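Local coordinates for protein lipase (Rhizopus chinensis, PDB 6A0W) that is a fungal class 3 lipase that probably hydrolyses the ester bonds of triacylglycerols, its N-terminal polypeptide segment regulating how tightly substrate binds, at residues A54-V59 with W65-C70; G92-S97 with I103-R108; E249-E254 with N273-F278. All coordinates share one frame; numbering follows the deposited sequence.

Interaction 1: residues A54-V59 with W65-C70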
loop_
_atom_site.group_PDB
_atom_site.type_symbol
_atom_site.label_atom_id
_atom_site.label_comp_id
_atom_site.label_asym_id
_atom_site.label_seq_id
_atom_site.Cartn_x
_atom_site.Cartn_y
_atom_site.Cartn_z
ATOM N N ALA A 54 1.200 -8.515 -8.220
ATOM C CA ALA A 54 1.824 -9.361 -7.231
ATOM C C ALA A 54 0.971 -10.577 -6.929
ATOM O O ALA A 54 1.458 -11.550 -6.336
ATOM C CB ALA A 54 2.079 -8.587 -5.964
ATOM N N TYR A 55 -0.325 -10.481 -7.238
ATOM C CA TYR A 55 -1.238 -11.586 -6.982
ATOM C C TYR A 55 -1.257 -12.568 -8.120
ATOM O O TYR A 55 -1.980 -13.557 -8.049
ATOM C CB TYR A 55 -2.639 -11.078 -6.704
ATOM C CG TYR A 55 -2.766 -10.242 -5.476
ATOM C CD1 TYR A 55 -2.978 -10.832 -4.230
ATOM C CD2 TYR A 55 -2.746 -8.859 -5.541
ATOM C CE1 TYR A 55 -3.089 -10.082 -3.073
ATOM C CE2 TYR A 55 -2.950 -8.091 -4.384
ATOM C CZ TYR A 55 -3.101 -8.702 -3.162
ATOM O OH TYR A 55 -3.194 -7.951 -2.022
ATOM N N CYS A 56 -0.545 -12.273 -9.203
ATOM C CA CYS A 56 -0.436 -13.207 -10.301
ATOM C C CYS A 56 0.622 -14.306 -10.013
ATOM O O CYS A 56 1.809 -14.016 -9.875
ATOM C CB CYS A 56 -0.069 -12.449 -11.581
ATOM S SG CYS A 56 -1.187 -11.106 -12.052
ATOM N N ARG A 57 0.212 -15.572 -10.082
ATOM C CA ARG A 57 1.118 -16.678 -9.815
ATOM C C ARG A 57 2.190 -16.755 -10.891
ATOM O O ARG A 57 3.275 -17.265 -10.638
ATOM C CB ARG A 57 0.397 -18.027 -9.749
ATOM C CG ARG A 57 -0.832 -18.135 -8.855
ATOM C CD ARG A 57 -0.543 -18.150 -7.369
ATOM N NE ARG A 57 0.391 -19.174 -6.905
ATOM C CZ ARG A 57 0.968 -19.134 -5.703
ATOM N NH1 ARG A 57 0.664 -18.159 -4.841
ATOM N NH2 ARG A 57 1.886 -20.037 -5.360
ATOM N N SER A 58 1.862 -16.348 -12.111
ATOM C CA SER A 58 2.878 -16.264 -13.160
ATOM C C SER A 58 4.025 -15.316 -12.780
ATOM O O SER A 58 5.132 -15.476 -13.280
ATOM C CB SER A 58 2.277 -15.805 -14.484
ATOM O OG SER A 58 1.633 -14.544 -14.337
ATOM N N VAL A 59 3.745 -14.296 -11.967
ATOM C CA VAL A 59 4.786 -13.353 -11.540
ATOM C C VAL A 59 5.513 -13.907 -10.324
ATOM O O VAL A 59 6.733 -14.047 -10.337
ATOM C CB VAL A 59 4.200 -11.976 -11.189
ATOM C CG1 VAL A 59 5.296 -11.062 -10.671
ATOM C CG2 VAL A 59 3.552 -11.346 -12.424
ATOM N N TRP A 65 7.174 -11.904 -16.486
ATOM C CA TRP A 65 6.488 -10.623 -16.539
ATOM C C TRP A 65 5.674 -10.545 -17.834
ATOM O O TRP A 65 5.998 -9.765 -18.706
ATOM C CB TRP A 65 7.486 -9.465 -16.439
ATOM C CG TRP A 65 6.845 -8.110 -16.221
ATOM C CD1 TRP A 65 6.785 -7.073 -17.108
ATOM C CD2 TRP A 65 6.200 -7.651 -15.029
ATOM N NE1 TRP A 65 6.141 -5.980 -16.533
ATOM C CE2 TRP A 65 5.732 -6.343 -15.275
ATOM C CE3 TRP A 65 6.026 -8.201 -13.763
ATOM C CZ2 TRP A 65 5.107 -5.602 -14.316
ATOM C CZ3 TRP A 65 5.393 -7.457 -12.801
ATOM C CH2 TRP A 65 4.882 -6.199 -13.097
ATOM N N ASP A 66 4.587 -11.314 -17.916
ATOM C CA ASP A 66 3.764 -11.364 -19.138
ATOM C C ASP A 66 2.277 -11.301 -18.822
ATOM O O ASP A 66 1.451 -11.485 -19.691
ATOM C CB ASP A 66 4.089 -12.604 -19.996
ATOM C CG ASP A 66 3.959 -13.913 -19.228
ATOM O OD1 ASP A 66 3.215 -13.974 -18.231
ATOM O OD2 ASP A 66 4.659 -14.882 -19.575
ATOM N N CYS A 67 1.938 -10.937 -17.596
ATOM C CA CYS A 67 0.564 -10.946 -17.173
ATOM C C CYS A 67 -0.094 -9.760 -17.836
ATOM O O CYS A 67 0.584 -8.900 -18.392
ATOM C CB CYS A 67 0.477 -10.927 -15.633
ATOM S SG CYS A 67 0.672 -9.326 -14.800
ATOM N N LYS A 68 -1.415 -9.700 -17.773
ATOM C CA LYS A 68 -2.138 -8.616 -18.403
ATOM C C LYS A 68 -1.769 -7.246 -17.853
ATOM O O LYS A 68 -1.389 -6.355 -18.620
ATOM C CB LYS A 68 -3.644 -8.854 -18.262
ATOM C CG LYS A 68 -4.517 -7.841 -19.012
ATOM C CD LYS A 68 -6.002 -7.956 -18.667
ATOM C CE LYS A 68 -6.583 -9.327 -18.990
ATOM N NZ LYS A 68 -7.923 -9.209 -19.631
ATOM N N GLN A 69 -1.888 -7.036 -16.541
ATOM C CA GLN A 69 -1.562 -5.704 -16.001
ATOM C C GLN A 69 -0.046 -5.415 -16.074
ATOM O O GLN A 69 0.369 -4.264 -16.226
ATOM C CB GLN A 69 -2.099 -5.489 -14.574
ATOM C CG GLN A 69 -3.514 -5.994 -14.346
ATOM C CD GLN A 69 -4.576 -5.146 -15.043
ATOM O OE1 GLN A 69 -4.269 -4.205 -15.777
ATOM N NE2 GLN A 69 -5.826 -5.369 -14.668
ATOM N N CYS A 70 0.750 -6.479 -16.101
ATOM C CA CYS A 70 2.199 -6.370 -16.244
ATOM C C CYS A 70 2.536 -5.591 -17.499
ATOM O O CYS A 70 3.268 -4.596 -17.435
ATOM C CB CYS A 70 2.847 -7.755 -16.339
ATOM S SG CYS A 70 2.682 -8.845 -14.924
HETATM O O HOH W 1 3.619 -12.630 -15.564
#
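Water 1 bridges S58 and D66, accepting a hydrogen bond from S58 OG at 3.0 Å and another from the backbone N of D66 at 2.9 Å. S58 OG sits between its own backbone N and carbonyl carbon (chi1 58°), a rotation that turns it across the gap. With no direct hydrogen bond joining 54-59 to 65-70, this water makes the polar link. Alongside it the contact is sulfur and hydrocarbon. C67 SG and C70 SG are joined at 2.1 Å, and V59 presses its CG2 against the C70 end of that disulfide, 3.6 Å from C70 SG. The other branch, V59 CG1, reaches the edge of the W65 indole near its plane, 4.2 Å from CZ3. One face of the same indole lies under C70 CB, and its NE1 is hydrogen-bonded to V74 O, so the ring is held both by packing and at its polar corner. C56 SG passes 3.8 Å from C67 SG without bonding to it, because C56 forms its disulfide with C295 near the end of the chain. V59 N bonds back to C56 O at 2.9 Å, closing the turn that presents the C56 and V59 side chains to 65-70. C67 occupies the N-cap position and C70 the first turn of helix 68-73, the CxxC arrangement of a disulfide that staples a helix at its N-terminal end.

Interaction 2: residues G92-S97 with I103-R108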
loop_
_atom_site.group_PDB
_atom_site.type_symbol
_atom_site.label_atom_id
_atom_site.label_comp_id
_atom_site.label_asym_id
_atom_site.label_seq_id
_atom_site.Cartn_x
_atom_site.Cartn_y
_atom_site.Cartn_z
ATOM N N GLY A 92 6.639 -10.961 -2.963
ATOM C CA GLY A 92 7.011 -9.731 -3.607
ATOM C C GLY A 92 8.036 -9.937 -4.682
ATOM O O GLY A 92 8.471 -11.064 -4.972
ATOM N N PHE A 93 8.385 -8.828 -5.296
ATOM C CA PHE A 93 9.317 -8.825 -6.379
ATOM C C PHE A 93 10.019 -7.487 -6.512
ATOM O O PHE A 93 9.543 -6.476 -6.012
ATOM C CB PHE A 93 8.631 -9.212 -7.694
ATOM C CG PHE A 93 7.582 -8.243 -8.177
ATOM C CD1 PHE A 93 7.938 -7.160 -8.972
ATOM C CD2 PHE A 93 6.238 -8.563 -8.083
ATOM C CE1 PHE A 93 6.967 -6.302 -9.465
ATOM C CE2 PHE A 93 5.254 -7.729 -8.604
ATOM C CZ PHE A 93 5.622 -6.605 -9.321
ATOM N N ILE A 94 11.108 -7.499 -7.283
ATOM C CA ILE A 94 11.800 -6.319 -7.694
ATOM C C ILE A 94 11.743 -6.410 -9.206
ATOM O O ILE A 94 12.095 -7.438 -9.784
ATOM C CB ILE A 94 13.304 -6.369 -7.313
ATOM C CG1 ILE A 94 13.516 -6.573 -5.811
ATOM C CG2 ILE A 94 14.034 -5.164 -7.866
ATOM C CD1 ILE A 94 12.752 -5.613 -4.980
ATOM N N LEU A 95 11.490 -5.273 -9.824
ATOM C CA LEU A 95 11.323 -5.150 -11.253
ATOM C C LEU A 95 11.989 -3.848 -11.684
ATOM O O LEU A 95 11.877 -2.820 -11.017
ATOM C CB LEU A 95 9.827 -5.089 -11.576
ATOM C CG LEU A 95 9.432 -4.913 -13.043
ATOM C CD1 LEU A 95 9.334 -6.304 -13.661
ATOM C CD2 LEU A 95 8.077 -4.207 -13.090
ATOM N N ARG A 96 12.633 -3.870 -12.842
ATOM C CA ARG A 96 13.213 -2.672 -13.388
ATOM C C ARG A 96 12.592 -2.356 -14.753
ATOM O O ARG A 96 12.444 -3.247 -15.615
ATOM C CB ARG A 96 14.730 -2.828 -13.522
ATOM C CG ARG A 96 15.413 -1.508 -13.813
ATOM C CD ARG A 96 16.929 -1.643 -13.972
ATOM N NE ARG A 96 17.244 -2.083 -15.310
ATOM C CZ ARG A 96 17.543 -3.331 -15.672
ATOM N NH1 ARG A 96 17.834 -4.268 -14.784
ATOM N NH2 ARG A 96 17.615 -3.609 -16.965
ATOM N N SER A 97 12.273 -1.077 -14.930
ATOM C CA SER A 97 11.916 -0.490 -16.214
ATOM C C SER A 97 13.001 0.514 -16.593
ATOM O O SER A 97 13.115 1.594 -15.987
ATOM C CB SER A 97 10.559 0.252 -16.088
ATOM O OG SER A 97 10.227 0.951 -17.292
ATOM N N ILE A 103 13.013 1.541 -10.455
ATOM C CA ILE A 103 13.209 0.217 -9.824
ATOM C C ILE A 103 11.972 0.010 -8.953
ATOM O O ILE A 103 11.747 0.815 -8.060
ATOM C CB ILE A 103 14.494 0.159 -8.988
ATOM C CG1 ILE A 103 15.739 0.395 -9.842
ATOM C CG2 ILE A 103 14.559 -1.151 -8.240
ATOM C CD1 ILE A 103 16.914 0.907 -9.077
ATOM N N TYR A 104 11.198 -1.003 -9.223
ATOM C CA TYR A 104 9.962 -1.237 -8.451
ATOM C C TYR A 104 10.199 -2.302 -7.385
ATOM O O TYR A 104 10.807 -3.300 -7.667
ATOM C CB TYR A 104 8.853 -1.759 -9.361
ATOM C CG TYR A 104 8.357 -0.827 -10.433
ATOM C CD1 TYR A 104 8.930 -0.805 -11.684
ATOM C CD2 TYR A 104 7.284 0.007 -10.201
ATOM C CE1 TYR A 104 8.457 0.029 -12.674
ATOM C CE2 TYR A 104 6.802 0.856 -11.174
ATOM C CZ TYR A 104 7.387 0.858 -12.420
ATOM O OH TYR A 104 6.914 1.696 -13.377
ATOM N N VAL A 105 9.735 -2.032 -6.201
ATOM C CA VAL A 105 9.741 -3.003 -5.085
ATOM C C VAL A 105 8.262 -3.226 -4.801
ATOM O O VAL A 105 7.632 -2.290 -4.391
ATOM C CB VAL A 105 10.493 -2.479 -3.852
ATOM C CG1 VAL A 105 10.506 -3.518 -2.760
ATOM C CG2 VAL A 105 11.907 -2.063 -4.201
ATOM N N THR A 106 7.745 -4.400 -5.042
ATOM C CA THR A 106 6.292 -4.646 -4.886
ATOM C C THR A 106 6.026 -5.772 -3.885
ATOM O O THR A 106 6.714 -6.769 -3.958
ATOM C CB THR A 106 5.673 -4.981 -6.251
ATOM O OG1 THR A 106 6.007 -3.973 -7.195
ATOM C CG2 THR A 106 4.178 -5.150 -6.191
ATOM N N PHE A 107 5.025 -5.622 -3.040
ATOM C CA PHE A 107 4.687 -6.669 -2.049
ATOM C C PHE A 107 3.189 -6.977 -2.025
ATOM O O PHE A 107 2.364 -6.190 -2.453
ATOM C CB PHE A 107 5.016 -6.215 -0.629
ATOM C CG PHE A 107 6.442 -5.814 -0.375
ATOM C CD1 PHE A 107 6.861 -4.513 -0.579
ATOM C CD2 PHE A 107 7.362 -6.733 0.083
ATOM C CE1 PHE A 107 8.168 -4.140 -0.330
ATOM C CE2 PHE A 107 8.668 -6.360 0.326
ATOM C CZ PHE A 107 9.065 -5.065 0.124
ATOM N N ARG A 108 2.842 -8.418 -1.667
ATOM C CA ARG A 108 1.483 -8.607 -1.125
ATOM C C ARG A 108 1.582 -9.402 0.172
ATOM O O ARG A 108 2.525 -10.160 0.324
ATOM C CB ARG A 108 0.581 -9.324 -2.132
ATOM C CG ARG A 108 1.007 -10.749 -2.442
ATOM C CD ARG A 108 0.139 -11.446 -3.478
ATOM N NE ARG A 108 0.574 -12.818 -3.724
ATOM C CZ ARG A 108 0.157 -13.866 -3.028
ATOM N NH1 ARG A 108 -0.713 -13.706 -2.040
ATOM N NH2 ARG A 108 0.606 -15.080 -3.320
#
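I103 faces I94 and R96, its CG2 lying 4.1 Å from I94 CG2 on the side of the sheet covered by helix 137-160. At Y104 the backbone pairs with L95 in both directions: Y104 N bonds to L95 O at 2.6 Å, and Y104 O takes the amide of L95. The phenol ring stands on the face turned to helix 38-53, beside the L95 side chain, with L95 CD2 3.8 Å from Y104 CD1; S97 CB comes to the ring edge. V105 returns to the I94 side, where I94 CD1 nests against both methyls, 3.7 Å from V105 CG2. T106 N bonds to F93 O nearly straight (175°), and F93 N returns a bond to T106 O at 3.0 Å. The F93 ring lies alongside T106, its CG between backbone N and carbonyl carbon (chi1 65°); T106 CB sits over its face, 3.6 Å from the centroid, in a CH-pi contact. T106 OG1 is 3.4 Å from F93 CE1. F107 pairs with G92 at a non-hydrogen-bonded position, and with no side chain on G92 the strands close to 4.1 Å between G92 CA and F107 CA. The chemistry is that of an antiparallel hairpin inside the core: backbone bonds satisfy the inward-facing amides, while the side chains meet almost wholly through carbon, and the T106 hydroxyl, past the F93 rim, is buried without a polar partner.

Interaction 3: residues E249-E254 with N273-F278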
loop_
_atom_site.group_PDB
_atom_site.type_symbol
_atom_site.label_atom_id
_atom_site.label_comp_id
_atom_site.label_asym_id
_atom_site.label_seq_id
_atom_site.Cartn_x
_atom_site.Cartn_y
_atom_site.Cartn_z
ATOM N N GLU A 249 -3.890 10.796 1.839
ATOM C CA GLU A 249 -5.010 9.981 1.330
ATOM C C GLU A 249 -5.570 10.511 -0.005
ATOM O O GLU A 249 -5.914 11.699 -0.098
ATOM C CB GLU A 249 -6.126 9.978 2.387
ATOM C CG GLU A 249 -7.282 9.054 2.015
ATOM C CD GLU A 249 -8.385 8.971 3.040
ATOM O OE1 GLU A 249 -8.240 9.478 4.186
ATOM O OE2 GLU A 249 -9.367 8.273 2.697
ATOM N N SER A 250 -5.579 9.655 -1.031
ATOM C CA SER A 250 -6.294 9.895 -2.260
ATOM C C SER A 250 -7.502 8.959 -2.316
ATOM O O SER A 250 -7.342 7.735 -2.283
ATOM C CB SER A 250 -5.377 9.691 -3.464
ATOM O OG SER A 250 -4.564 8.533 -3.350
ATOM N N TRP A 251 -8.706 9.525 -2.201
ATOM C CA TRP A 251 -9.941 8.753 -1.989
ATOM C C TRP A 251 -10.764 8.714 -3.276
ATOM O O TRP A 251 -11.219 9.758 -3.734
ATOM C CB TRP A 251 -10.763 9.381 -0.883
ATOM C CG TRP A 251 -12.008 8.648 -0.542
ATOM C CD1 TRP A 251 -12.227 7.317 -0.636
ATOM C CD2 TRP A 251 -13.200 9.212 0.003
ATOM N NE1 TRP A 251 -13.453 7.000 -0.101
ATOM C CE2 TRP A 251 -14.071 8.154 0.293
ATOM C CE3 TRP A 251 -13.601 10.506 0.298
ATOM C CZ2 TRP A 251 -15.342 8.356 0.797
ATOM C CZ3 TRP A 251 -14.840 10.702 0.875
ATOM C CH2 TRP A 251 -15.697 9.630 1.121
ATOM N N ILE A 252 -10.881 7.528 -3.873
ATOM C CA ILE A 252 -11.681 7.307 -5.063
ATOM C C ILE A 252 -13.138 7.249 -4.650
ATOM O O ILE A 252 -13.572 6.329 -3.966
ATOM C CB ILE A 252 -11.380 5.972 -5.729
ATOM C CG1 ILE A 252 -9.912 5.845 -6.116
ATOM C CG2 ILE A 252 -12.224 5.816 -6.967
ATOM C CD1 ILE A 252 -9.519 4.419 -6.526
ATOM N N LYS A 253 -13.867 8.316 -4.953
ATOM C CA LYS A 253 -15.283 8.380 -4.628
ATOM C C LYS A 253 -16.097 7.814 -5.783
ATOM O O LYS A 253 -16.991 6.999 -5.584
ATOM C CB LYS A 253 -15.672 9.813 -4.279
ATOM C CG LYS A 253 -15.016 10.312 -3.004
ATOM C CD LYS A 253 -15.523 11.698 -2.624
ATOM C CE LYS A 253 -16.965 11.715 -2.138
ATOM N NZ LYS A 253 -17.496 13.099 -1.934
ATOM N N GLU A 254 -15.706 8.130 -7.007
ATOM C CA GLU A 254 -16.347 7.538 -8.174
ATOM C C GLU A 254 -15.470 7.819 -9.358
ATOM O O GLU A 254 -15.117 8.969 -9.624
ATOM C CB GLU A 254 -17.739 8.193 -8.392
ATOM C CG GLU A 254 -18.463 7.671 -9.628
ATOM C CD GLU A 254 -19.073 6.284 -9.436
ATOM O OE1 GLU A 254 -19.077 5.756 -8.297
ATOM O OE2 GLU A 254 -19.634 5.752 -10.426
ATOM N N ASN A 273 -12.605 8.324 5.913
ATOM C CA ASN A 273 -13.104 8.190 7.283
ATOM C C ASN A 273 -14.514 8.751 7.432
ATOM O O ASN A 273 -15.209 8.398 8.382
ATOM C CB ASN A 273 -12.184 8.871 8.298
ATOM C CG ASN A 273 -10.874 8.131 8.454
ATOM O OD1 ASN A 273 -10.823 6.920 8.261
ATOM N ND2 ASN A 273 -9.818 8.847 8.814
ATOM N N SER A 274 -14.938 9.559 6.468
ATOM C CA SER A 274 -16.311 10.110 6.440
ATOM C C SER A 274 -17.383 9.071 6.128
ATOM O O SER A 274 -18.528 9.361 6.387
ATOM C CB SER A 274 -16.430 11.280 5.431
ATOM O OG SER A 274 -16.395 10.852 4.090
ATOM N N ILE A 275 -17.051 7.894 5.578
ATOM C CA ILE A 275 -18.063 6.849 5.358
ATOM C C ILE A 275 -18.148 5.749 6.454
ATOM O O ILE A 275 -19.015 4.876 6.414
ATOM C CB ILE A 275 -17.994 6.216 3.945
ATOM C CG1 ILE A 275 -16.629 5.571 3.627
ATOM C CG2 ILE A 275 -18.321 7.253 2.881
ATOM C CD1 ILE A 275 -16.405 4.246 4.308
ATOM N N VAL A 276 -17.315 5.839 7.474
ATOM C CA VAL A 276 -17.296 4.881 8.565
ATOM C C VAL A 276 -18.596 5.036 9.353
ATOM O O VAL A 276 -18.991 6.150 9.565
ATOM C CB VAL A 276 -16.074 5.185 9.443
ATOM C CG1 VAL A 276 -16.174 4.592 10.836
ATOM C CG2 VAL A 276 -14.800 4.696 8.764
ATOM N N PRO A 277 -19.325 3.969 9.684
ATOM C CA PRO A 277 -18.830 2.572 9.707
ATOM C C PRO A 277 -19.424 1.714 8.602
ATOM O O PRO A 277 -19.398 0.477 8.644
ATOM C CB PRO A 277 -19.296 2.071 11.080
ATOM C CG PRO A 277 -20.586 2.825 11.308
ATOM C CD PRO A 277 -20.334 4.215 10.736
ATOM N N PHE A 278 -19.898 2.375 7.567
ATOM C CA PHE A 278 -20.515 1.689 6.460
ATOM C C PHE A 278 -19.445 1.352 5.443
ATOM O O PHE A 278 -19.358 1.967 4.377
ATOM C CB PHE A 278 -21.631 2.559 5.848
ATOM C CG PHE A 278 -22.707 2.933 6.832
ATOM C CD1 PHE A 278 -23.644 1.995 7.234
ATOM C CD2 PHE A 278 -22.759 4.196 7.382
ATOM C CE1 PHE A 278 -24.636 2.318 8.132
ATOM C CE2 PHE A 278 -23.735 4.518 8.300
ATOM C CZ PHE A 278 -24.677 3.582 8.672
HETATM O O HOH W 2 -10.348 10.271 5.616
#
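W251 meets S274 and I275 with the far rim of its indole. Its CB leaves strand 248-252 in the direction of the 273-278 loop, and CG is anti to the backbone N (chi1 -177°), which carries the ring outward from the strand. On the pyrrole side NE1 donates to K229 O, which helps to fix the rotation of the indole. Further along, CZ2 packs against I275: CG2 of I275 lies 3.8 Å from it, at the ring edge and near the ring plane, with the two side chains crossing at a slant. CH2, at the tip, is 4.0 Å from the same I275 CG2 and 3.3 Å from S274 OG. Round the corner CZ3 is 3.6 Å from S274 OG, a hydroxyl that approaches obliquely and whose hydrogen bond goes to C271 O. Strand 248-252 lies between strands 223-228 and 258-262 in the central sheet of this alpha/beta-hydrolase fold, and the loop carrying S274 and I275 follows the disulfide C262-C271, which ties it back to strand 258-262. One face of the indole has K253 CG 3.6 Å above its plane, offset toward the rim; K253 and E254 together face D258 in a classic beta bulge just past the tryptophan. Beside the ring a second link is polar and indirect. E249 OE1 accepts a bond from water 2 at 2.7 Å, and that water accepts from N273 N at 3.0 Å. The other carboxylate oxygen, E249 OE2, is hydrogen-bonded to S272 OG.

In the fold
Interactions 1 and 2 adjoin, their centres 12 Å apart: W65 CZ2 packs 3.5 Å from L95 CD2, and A54 O receives a weak hydrogen bond from R108 NE. Interaction 3 stands apart, its centre 29 Å from interaction 1 and 28 Å from interaction 2, on the opposite side of the chain's centre from the latter, although both reach the same sheet. All three have residues close to the probable active site, a likely Ser-His-Asp triad of S172, H284 and D231, with S172 on what appears to be a nucleophile elbow. Y55 OH bonds to H171 ND1 beside that serine, F107 touches the elbow, and W251 lies near the triad without touching it.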